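Local coordinates for virulence protein STM3117 (Salmonella enterica subsp. enterica serovar Typhimurium, PDB 3HUH) that promotes replication of the bacterium inside host macrophages and may take part in the biosynthesis and modification of the cell-wall peptidoglycan, at residues K57-G62 against I66-Q71; L27-S32 against A87-I92; I34-R39 against R131-N136. One frame throughout, in Å; residues are numbered along the deposited sequence.

Contact 1: K57-G62 against I66-Q71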
loop_
_atom_site.group_PDB
_atom_site.type_symbol
_atom_site.label_atom_id
_atom_site.label_comp_id
_atom_site.label_asym_id
_atom_site.label_seq_id
_atom_site.Cartn_x
_atom_site.Cartn_y
_atom_site.Cartn_z
ATOM N N LYS A 57 16.404 3.430 -0.719
ATOM C CA LYS A 57 16.090 2.122 -1.279
ATOM C C LYS A 57 14.621 1.921 -1.616
ATOM O O LYS A 57 13.729 2.408 -0.910
ATOM C CB LYS A 57 16.507 1.010 -0.314
ATOM C CG LYS A 57 18.003 0.800 -0.184
ATOM C CD LYS A 57 18.679 1.920 0.558
ATOM C CE LYS A 57 20.163 1.624 0.683
ATOM N NZ LYS A 57 20.823 1.522 -0.652
ATOM N N ALA A 58 14.384 1.195 -2.703
ATOM C CA ALA A 58 13.037 0.864 -3.139
ATOM C C ALA A 58 13.053 -0.538 -3.730
ATOM O O ALA A 58 14.107 -1.067 -4.104
ATOM C CB ALA A 58 12.544 1.865 -4.170
ATOM N N LEU A 59 11.876 -1.141 -3.784
ATOM C CA LEU A 59 11.706 -2.471 -4.340
ATOM C C LEU A 59 10.741 -2.307 -5.494
ATOM O O LEU A 59 9.590 -1.905 -5.308
ATOM C CB LEU A 59 11.123 -3.421 -3.295
ATOM C CG LEU A 59 12.090 -3.794 -2.166
ATOM C CD1 LEU A 59 11.311 -4.360 -0.995
ATOM C CD2 LEU A 59 13.129 -4.789 -2.680
ATOM N N ILE A 60 11.237 -2.594 -6.691
ATOM C CA ILE A 60 10.466 -2.483 -7.916
ATOM C C ILE A 60 9.736 -3.780 -8.253
ATOM O O ILE A 60 10.302 -4.863 -8.129
ATOM C CB ILE A 60 11.400 -2.156 -9.113
ATOM C CG1 ILE A 60 12.253 -0.924 -8.795
ATOM C CG2 ILE A 60 10.594 -2.003 -10.387
ATOM C CD1 ILE A 60 11.459 0.307 -8.442
ATOM N N PHE A 61 8.480 -3.662 -8.677
ATOM C CA PHE A 61 7.688 -4.812 -9.107
ATOM C C PHE A 61 6.592 -4.283 -10.017
ATOM O O PHE A 61 6.013 -3.233 -9.748
ATOM C CB PHE A 61 7.100 -5.577 -7.909
ATOM C CG PHE A 61 6.139 -4.783 -7.087
ATOM C CD1 PHE A 61 4.775 -4.806 -7.369
ATOM C CD2 PHE A 61 6.593 -4.014 -6.022
ATOM C CE1 PHE A 61 3.880 -4.074 -6.600
ATOM C CE2 PHE A 61 5.702 -3.277 -5.248
ATOM C CZ PHE A 61 4.345 -3.308 -5.536
ATOM N N GLY A 62 6.311 -5.004 -11.098
ATOM C CA GLY A 62 5.305 -4.542 -12.037
ATOM C C GLY A 62 5.640 -3.108 -12.414
ATOM O O GLY A 62 6.789 -2.796 -12.733
ATOM N N ILE A 66 7.826 -0.156 -3.792
ATOM C CA ILE A 66 7.698 0.023 -2.358
ATOM C C ILE A 66 8.970 0.721 -1.896
ATOM O O ILE A 66 10.069 0.186 -2.045
ATOM C CB ILE A 66 7.557 -1.327 -1.628
ATOM C CG1 ILE A 66 6.177 -1.921 -1.924
ATOM C CG2 ILE A 66 7.761 -1.138 -0.124
ATOM C CD1 ILE A 66 5.982 -3.306 -1.384
ATOM N N ASN A 67 8.822 1.935 -1.380
ATOM C CA ASN A 67 9.974 2.665 -0.878
ATOM C C ASN A 67 10.218 2.193 0.546
ATOM O O ASN A 67 9.273 1.895 1.287
ATOM C CB ASN A 67 9.728 4.175 -0.891
ATOM C CG ASN A 67 9.742 4.754 -2.285
ATOM O OD1 ASN A 67 10.436 4.244 -3.173
ATOM N ND2 ASN A 67 9.003 5.842 -2.482
ATOM N N LEU A 68 11.483 2.113 0.930
ATOM C CA LEU A 68 11.818 1.666 2.264
ATOM C C LEU A 68 12.409 2.770 3.121
ATOM O O LEU A 68 13.194 3.587 2.640
ATOM C CB LEU A 68 12.819 0.501 2.199
ATOM C CG LEU A 68 12.386 -0.713 1.373
ATOM C CD1 LEU A 68 13.517 -1.735 1.335
ATOM C CD2 LEU A 68 11.120 -1.329 1.972
ATOM N N HIS A 69 11.993 2.805 4.386
ATOM C CA HIS A 69 12.526 3.750 5.373
ATOM C C HIS A 69 13.025 2.868 6.510
ATOM O O HIS A 69 12.301 1.984 6.979
ATOM C CB HIS A 69 11.447 4.655 5.978
ATOM C CG HIS A 69 11.047 5.820 5.127
ATOM N ND1 HIS A 69 11.515 6.026 3.849
ATOM C CD2 HIS A 69 10.189 6.837 5.382
ATOM C CE1 HIS A 69 10.962 7.119 3.351
ATOM N NE2 HIS A 69 10.153 7.629 4.263
ATOM N N GLN A 70 14.251 3.086 6.962
ATOM C CA GLN A 70 14.745 2.295 8.076
ATOM C C GLN A 70 14.518 3.104 9.350
ATOM O O GLN A 70 14.626 4.331 9.344
ATOM C CB GLN A 70 16.234 1.988 7.900
ATOM C CG GLN A 70 16.837 1.151 9.013
ATOM C CD GLN A 70 18.197 0.586 8.634
ATOM O OE1 GLN A 70 18.293 -0.361 7.856
ATOM N NE2 GLN A 70 19.261 1.180 9.173
ATOM N N GLN A 71 14.185 2.433 10.441
ATOM C CA GLN A 71 13.976 3.162 11.682
ATOM C C GLN A 71 15.236 3.953 12.021
ATOM O O GLN A 71 16.352 3.502 11.754
ATOM C CB GLN A 71 13.637 2.199 12.816
ATOM C CG GLN A 71 12.280 1.537 12.646
ATOM C CD GLN A 71 11.894 0.693 13.839
ATOM O OE1 GLN A 71 12.518 -0.332 14.118
ATOM N NE2 GLN A 71 10.867 1.127 14.561
HETATM O O HOH W 1 15.902 4.071 1.991
HETATM O O HOH W 2 13.080 5.024 0.319
#

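Contact 2: L27-S32 against A87-I92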
loop_
_atom_site.group_PDB
_atom_site.type_symbol
_atom_site.label_atom_id
_atom_site.label_comp_id
_atom_site.label_asym_id
_atom_site.label_seq_id
_atom_site.Cartn_x
_atom_site.Cartn_y
_atom_site.Cartn_z
ATOM N N LEU A 27 4.177 2.930 -2.027
ATOM C CA LEU A 27 3.887 3.113 -0.621
ATOM C C LEU A 27 5.201 2.950 0.112
ATOM O O LEU A 27 6.175 2.437 -0.443
ATOM C CB LEU A 27 2.846 2.094 -0.138
ATOM C CG LEU A 27 3.150 0.604 -0.272
ATOM C CD1 LEU A 27 3.968 0.130 0.906
ATOM C CD2 LEU A 27 1.843 -0.159 -0.329
ATOM N N VAL A 28 5.234 3.401 1.356
ATOM C CA VAL A 28 6.444 3.322 2.151
ATOM C C VAL A 28 6.315 2.371 3.328
ATOM O O VAL A 28 5.366 2.449 4.112
ATOM C CB VAL A 28 6.845 4.711 2.707
ATOM C CG1 VAL A 28 8.089 4.589 3.581
ATOM C CG2 VAL A 28 7.111 5.678 1.564
ATOM N N LEU A 29 7.271 1.457 3.433
ATOM C CA LEU A 29 7.311 0.526 4.545
ATOM C C LEU A 29 8.438 0.988 5.456
ATOM O O LEU A 29 9.535 1.284 4.986
ATOM C CB LEU A 29 7.608 -0.904 4.073
ATOM C CG LEU A 29 6.516 -1.658 3.316
ATOM C CD1 LEU A 29 7.018 -3.060 2.964
ATOM C CD2 LEU A 29 5.261 -1.748 4.190
ATOM N N THR A 30 8.158 1.077 6.752
ATOM C CA THR A 30 9.179 1.460 7.718
ATOM C C THR A 30 9.647 0.144 8.323
ATOM O O THR A 30 8.854 -0.613 8.883
ATOM C CB THR A 30 8.604 2.395 8.788
ATOM O OG1 THR A 30 8.185 3.606 8.149
ATOM C CG2 THR A 30 9.662 2.728 9.848
ATOM N N VAL A 31 10.942 -0.123 8.203
ATOM C CA VAL A 31 11.503 -1.386 8.669
ATOM C C VAL A 31 12.682 -1.254 9.629
ATOM O O VAL A 31 13.350 -0.219 9.678
ATOM C CB VAL A 31 11.936 -2.241 7.452
ATOM C CG1 VAL A 31 10.735 -2.493 6.548
ATOM C CG2 VAL A 31 13.033 -1.530 6.675
ATOM N N SER A 32 12.936 -2.312 10.396
ATOM C CA SER A 32 14.048 -2.288 11.343
ATOM C C SER A 32 15.397 -2.389 10.632
ATOM O O SER A 32 16.361 -1.719 11.013
ATOM C CB SER A 32 13.902 -3.418 12.374
ATOM O OG SER A 32 13.923 -4.698 11.769
ATOM N N ALA A 87 1.902 -3.081 8.122
ATOM C CA ALA A 87 1.344 -3.227 6.783
ATOM C C ALA A 87 0.619 -4.552 6.575
ATOM O O ALA A 87 1.003 -5.585 7.133
ATOM C CB ALA A 87 2.442 -3.066 5.734
ATOM N N ASP A 88 -0.423 -4.492 5.753
ATOM C CA ASP A 88 -1.269 -5.633 5.405
ATOM C C ASP A 88 -1.523 -5.397 3.916
ATOM O O ASP A 88 -2.397 -4.611 3.548
ATOM C CB ASP A 88 -2.572 -5.545 6.204
ATOM C CG ASP A 88 -3.435 -6.775 6.059
ATOM O OD1 ASP A 88 -3.335 -7.460 5.016
ATOM O OD2 ASP A 88 -4.229 -7.039 6.985
ATOM N N LEU A 89 -0.743 -6.075 3.076
ATOM C CA LEU A 89 -0.779 -5.887 1.627
ATOM C C LEU A 89 -1.084 -7.134 0.819
ATOM O O LEU A 89 -0.665 -8.230 1.173
ATOM C CB LEU A 89 0.582 -5.366 1.157
ATOM C CG LEU A 89 1.305 -4.327 2.018
ATOM C CD1 LEU A 89 2.697 -4.091 1.463
ATOM C CD2 LEU A 89 0.506 -3.030 2.048
ATOM N N CYS A 90 -1.785 -6.952 -0.293
ATOM C CA CYS A 90 -2.108 -8.067 -1.169
ATOM C C CYS A 90 -1.495 -7.841 -2.543
ATOM O O CYS A 90 -1.704 -6.798 -3.166
ATOM C CB CYS A 90 -3.620 -8.232 -1.317
ATOM S SG CYS A 90 -4.068 -9.512 -2.523
ATOM N N PHE A 91 -0.736 -8.828 -3.005
ATOM C CA PHE A 91 -0.081 -8.765 -4.307
ATOM C C PHE A 91 -0.680 -9.819 -5.224
ATOM O O PHE A 91 -0.908 -10.955 -4.801
ATOM C CB PHE A 91 1.415 -9.043 -4.156
ATOM C CG PHE A 91 2.153 -7.996 -3.379
ATOM C CD1 PHE A 91 2.458 -6.769 -3.958
ATOM C CD2 PHE A 91 2.529 -8.228 -2.062
ATOM C CE1 PHE A 91 3.129 -5.787 -3.231
ATOM C CE2 PHE A 91 3.197 -7.256 -1.325
ATOM C CZ PHE A 91 3.499 -6.033 -1.909
ATOM N N ILE A 92 -0.946 -9.448 -6.472
ATOM C CA ILE A 92 -1.489 -10.407 -7.424
ATOM C C ILE A 92 -0.346 -11.073 -8.168
ATOM O O ILE A 92 0.597 -10.410 -8.619
ATOM C CB ILE A 92 -2.405 -9.743 -8.475
ATOM C CG1 ILE A 92 -3.596 -9.076 -7.789
ATOM C CG2 ILE A 92 -2.870 -10.788 -9.491
ATOM C CD1 ILE A 92 -4.435 -10.012 -6.938
#

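Contact 3: I34-R39 against R131-N136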
loop_
_atom_site.group_PDB
_atom_site.type_symbol
_atom_site.label_atom_id
_atom_site.label_comp_id
_atom_site.label_asym_id
_atom_site.label_seq_id
_atom_site.Cartn_x
_atom_site.Cartn_y
_atom_site.Cartn_z
ATOM N N ILE A 34 16.789 -2.495 6.588
ATOM C CA ILE A 34 16.582 -2.500 5.151
ATOM C C ILE A 34 17.242 -3.692 4.449
ATOM O O ILE A 34 16.631 -4.303 3.573
ATOM C CB ILE A 34 17.049 -1.153 4.536
ATOM C CG1 ILE A 34 16.012 -0.071 4.859
ATOM C CG2 ILE A 34 17.259 -1.295 3.031
ATOM C CD1 ILE A 34 16.333 1.313 4.325
ATOM N N SER A 35 18.467 -4.042 4.839
ATOM C CA SER A 35 19.152 -5.174 4.209
ATOM C C SER A 35 18.338 -6.461 4.312
ATOM O O SER A 35 18.188 -7.201 3.335
ATOM C CB SER A 35 20.531 -5.395 4.842
ATOM O OG SER A 35 21.407 -4.332 4.522
ATOM N N THR A 36 17.813 -6.721 5.503
ATOM C CA THR A 36 17.015 -7.915 5.751
ATOM C C THR A 36 15.715 -7.895 4.947
ATOM O O THR A 36 15.291 -8.917 4.400
ATOM C CB THR A 36 16.684 -8.038 7.248
ATOM O OG1 THR A 36 17.905 -8.061 8.003
ATOM C CG2 THR A 36 15.907 -9.302 7.517
ATOM N N THR A 37 15.091 -6.725 4.881
ATOM C CA THR A 37 13.848 -6.556 4.142
ATOM C C THR A 37 14.086 -6.799 2.659
ATOM O O THR A 37 13.315 -7.508 2.000
ATOM C CB THR A 37 13.284 -5.136 4.366
ATOM O OG1 THR A 37 12.853 -5.012 5.725
ATOM C CG2 THR A 37 12.114 -4.855 3.437
ATOM N N ILE A 38 15.162 -6.222 2.135
ATOM C CA ILE A 38 15.488 -6.378 0.725
ATOM C C ILE A 38 15.692 -7.848 0.377
ATOM O O ILE A 38 15.154 -8.340 -0.618
ATOM C CB ILE A 38 16.750 -5.550 0.358
ATOM C CG1 ILE A 38 16.385 -4.056 0.324
ATOM C CG2 ILE A 38 17.317 -6.010 -0.995
ATOM C CD1 ILE A 38 17.549 -3.113 0.002
ATOM N N ARG A 39 16.458 -8.560 1.196
ATOM C CA ARG A 39 16.698 -9.974 0.929
ATOM C C ARG A 39 15.400 -10.770 0.839
ATOM O O ARG A 39 15.242 -11.620 -0.036
ATOM C CB ARG A 39 17.617 -10.576 1.994
ATOM C CG ARG A 39 19.095 -10.331 1.740
ATOM C CD ARG A 39 19.964 -11.200 2.647
ATOM N NE ARG A 39 21.337 -11.312 2.154
ATOM C CZ ARG A 39 22.192 -10.298 2.058
ATOM N NH1 ARG A 39 21.827 -9.074 2.423
ATOM N NH2 ARG A 39 23.418 -10.510 1.597
ATOM N N ARG A 131 4.437 -13.686 6.254
ATOM C CA ARG A 131 4.843 -12.456 6.912
ATOM C C ARG A 131 6.255 -12.096 6.511
ATOM O O ARG A 131 7.088 -12.978 6.286
ATOM C CB ARG A 131 4.781 -12.595 8.432
ATOM C CG ARG A 131 3.370 -12.617 8.978
ATOM C CD ARG A 131 3.343 -12.545 10.489
ATOM N NE ARG A 131 1.987 -12.766 10.981
ATOM C CZ ARG A 131 0.991 -11.894 10.870
ATOM N NH1 ARG A 131 1.195 -10.716 10.290
ATOM N NH2 ARG A 131 -0.217 -12.211 11.317
ATOM N N ASP A 132 6.530 -10.801 6.410
ATOM C CA ASP A 132 7.875 -10.384 6.060
ATOM C C ASP A 132 8.694 -10.291 7.349
ATOM O O ASP A 132 8.177 -10.557 8.434
ATOM C CB ASP A 132 7.858 -9.072 5.246
ATOM C CG ASP A 132 7.586 -7.828 6.079
ATOM O OD1 ASP A 132 7.318 -7.917 7.294
ATOM O OD2 ASP A 132 7.648 -6.731 5.483
ATOM N N PRO A 133 9.981 -9.934 7.251
ATOM C CA PRO A 133 10.834 -9.839 8.443
ATOM C C PRO A 133 10.343 -8.990 9.609
ATOM O O PRO A 133 10.699 -9.252 10.767
ATOM C CB PRO A 133 12.150 -9.329 7.874
ATOM C CG PRO A 133 12.194 -9.981 6.540
ATOM C CD PRO A 133 10.784 -9.744 6.030
ATOM N N ASP A 134 9.523 -7.985 9.316
ATOM C CA ASP A 134 9.021 -7.100 10.360
ATOM C C ASP A 134 7.635 -7.472 10.864
ATOM O O ASP A 134 7.113 -6.837 11.771
ATOM C CB ASP A 134 9.032 -5.652 9.860
ATOM C CG ASP A 134 10.441 -5.113 9.674
ATOM O OD1 ASP A 134 11.000 -4.546 10.640
ATOM O OD2 ASP A 134 11.000 -5.275 8.568
ATOM N N GLY A 135 7.039 -8.507 10.279
ATOM C CA GLY A 135 5.721 -8.923 10.720
ATOM C C GLY A 135 4.577 -8.418 9.858
ATOM O O GLY A 135 3.410 -8.668 10.166
ATOM N N ASN A 136 4.896 -7.691 8.790
ATOM C CA ASN A 136 3.852 -7.203 7.900
ATOM C C ASN A 136 3.160 -8.428 7.308
ATOM O O ASN A 136 3.806 -9.448 7.034
ATOM C CB ASN A 136 4.445 -6.366 6.762
ATOM C CG ASN A 136 5.111 -5.089 7.254
ATOM O OD1 ASN A 136 6.236 -4.774 6.864
ATOM N ND2 ASN A 136 4.418 -4.349 8.102
HETATM O O HOH W 3 10.376 -6.312 6.229
HETATM O O HOH W 4 13.694 -5.272 8.606
#

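Contact 1: K57-G62 against I66-Q71
L59 and I66 face each other as an antiparallel hydrogen-bonded pair and close the hairpin with two backbone bonds. L59 N reaches I66 O at 2.8 Å; I66 N returns to L59 O at 2.9 Å. Farther from the turn, L68 N donates almost straight to K57 O, with an N-H...O angle of 167°. Water stands in for the return bond: one molecule accepts from K57 N and donates to L68 O, and a second donates to both K57 O and L68 O. L68 O thus takes two water protons and also the ring N-H of the next residue, since H69 ND1 reaches it at 3.2 Å from above the carbonyl plane. Between these pairs A58 and N67 form a non-hydrogen-bonded pair, and their backbone N-H and C=O groups turn outward, those of A58 to V50 and those of N67 to L27 and L29. In this close pair A58 CA comes within 3.2 Å of I66 O, a CA-H...O contact. The small A58 side chain also suits the neighbouring carboxamide, its CB lying 3.3 Å from N67 OD1. That oxygen is satisfied by the ammonium group of K65. On the other face the branched residues supply the apolar packing: L59 CD1 meets L68 CD1 at 4.1 Å, beneath Y41 and I38 of helix 34-43. The F61 side chain is rotated so that CG lies between the backbone N and the carbonyl carbon (chi1 63°), which brings CE2 alongside I66 CG1 at 3.6 Å, the methylene sitting at the ring edge while F47 stacks on the ring. Direct bonds thus join L59 with I66, while two waters supplement one direct bond at K57, leaving K57 N, K57 O and L68 O all with partners.

Contact 2: L27-S32 against A87-I92
L29 and A87 mark the closest passage of the two backbones, yet their CA atoms remain 7.4 Å apart, too far for main-chain pairing, so side chains bridge the gap. The methyl of A87 points at the 27-32 strand and meets L29 CD2 at 3.5 Å, tighter than usual for two carbons; alanine suits a place where a long neighbour already fills the space. With L29 CD1 continuing the chain (chi2 -179°), the other branch, CD2, is turned aside onto the A87 methyl and lies more loosely, 4.4 Å, from L89 CD1. L27 and L89 reach toward each other tip to tip, CD2 to CD2 at 4.0 Å. For L27 this depends on the rotation that sets CG between the backbone N and the carbonyl carbon (chi1 59°). Leucine fits these sites because its two terminal methyls, branching beyond CB, fill the space between the strands. L27 and residues L89 to I92 pair antiparallel with the second subunit, so the sheet continues across the interface. Both strands come first in mixed sheets of the same order, 1-4-3-2, and the leucine contact closes the seam between them, an arrangement characteristic of the paired beta-alpha-beta-beta-beta units of the VOC (glyoxalase) fold.

Contact 3: I34-R39 against R131-N136
T36 and P133 run alongside each other in opposite senses, T36 CG2 resting 3.8 Å from P133 CB, so that a methyl of the helix packs on the pyrrolidine ring of the turn. One step further along each segment the meeting becomes polar, and D134 carries it. From its CB, the first torsion sets CG anti to the carbonyl carbon (chi1 -68°), which swings the carboxylate toward the helix. On the way the side chain packs on V31 and P84. At the tip the two oxygens divide the work. OD1 accepts from the backbone N of S32, just ahead of the helix. OD2 lies 3.4 Å from T37 OG1, the two side chains crossing at about a right angle, and two waters link these atoms: one is 2.6 Å from D134 OD2, the other 2.7 Å, and both hydrogen-bond to T37 OG1. The first of them also donates weakly to D132 OD2, which has a firmer partner in Y41 OH. Threonine suits position 37: OG1 meets the waters, while its side chain also packs on V31 and L68. The turn holds its own shape: D132 OD1 accepts from D134 N at 3.0 Å and from N136 N at 2.9 Å, the donors coming from opposite faces of the carboxylate plane. P133, with phi -53°, suits its bend, and G135 takes a positive phi of 99° that glycine tolerates. This is an Asx turn within a type I beta turn joining strands 123-131 and 137-142, and the Asp-Pro-Asp-Gly-Asn sequence is a familiar signature of the VOC superfamily.

From the N terminus the chain first lays down L27-S32, then at once the helix segment I34-R39; each waits for a distant partner. Contact 1 comes next and closes the shortest loop, with three residues between its segments, in a tight hairpin. It lies wholly within the spans of both other contacts. Contact 2 then closes a loop of 54 residues when A87-I92 returns beside the first strand, and contact 3 closes one of 91 residues at R131-N136. Because their segments alternate, contacts 2 and 3 cross. Contact 1 pairs the two central strands of the first sheet, contact 2 joins that sheet to the second, and contact 3 ties the helix following the first strand to a hairpin turn of the second sheet.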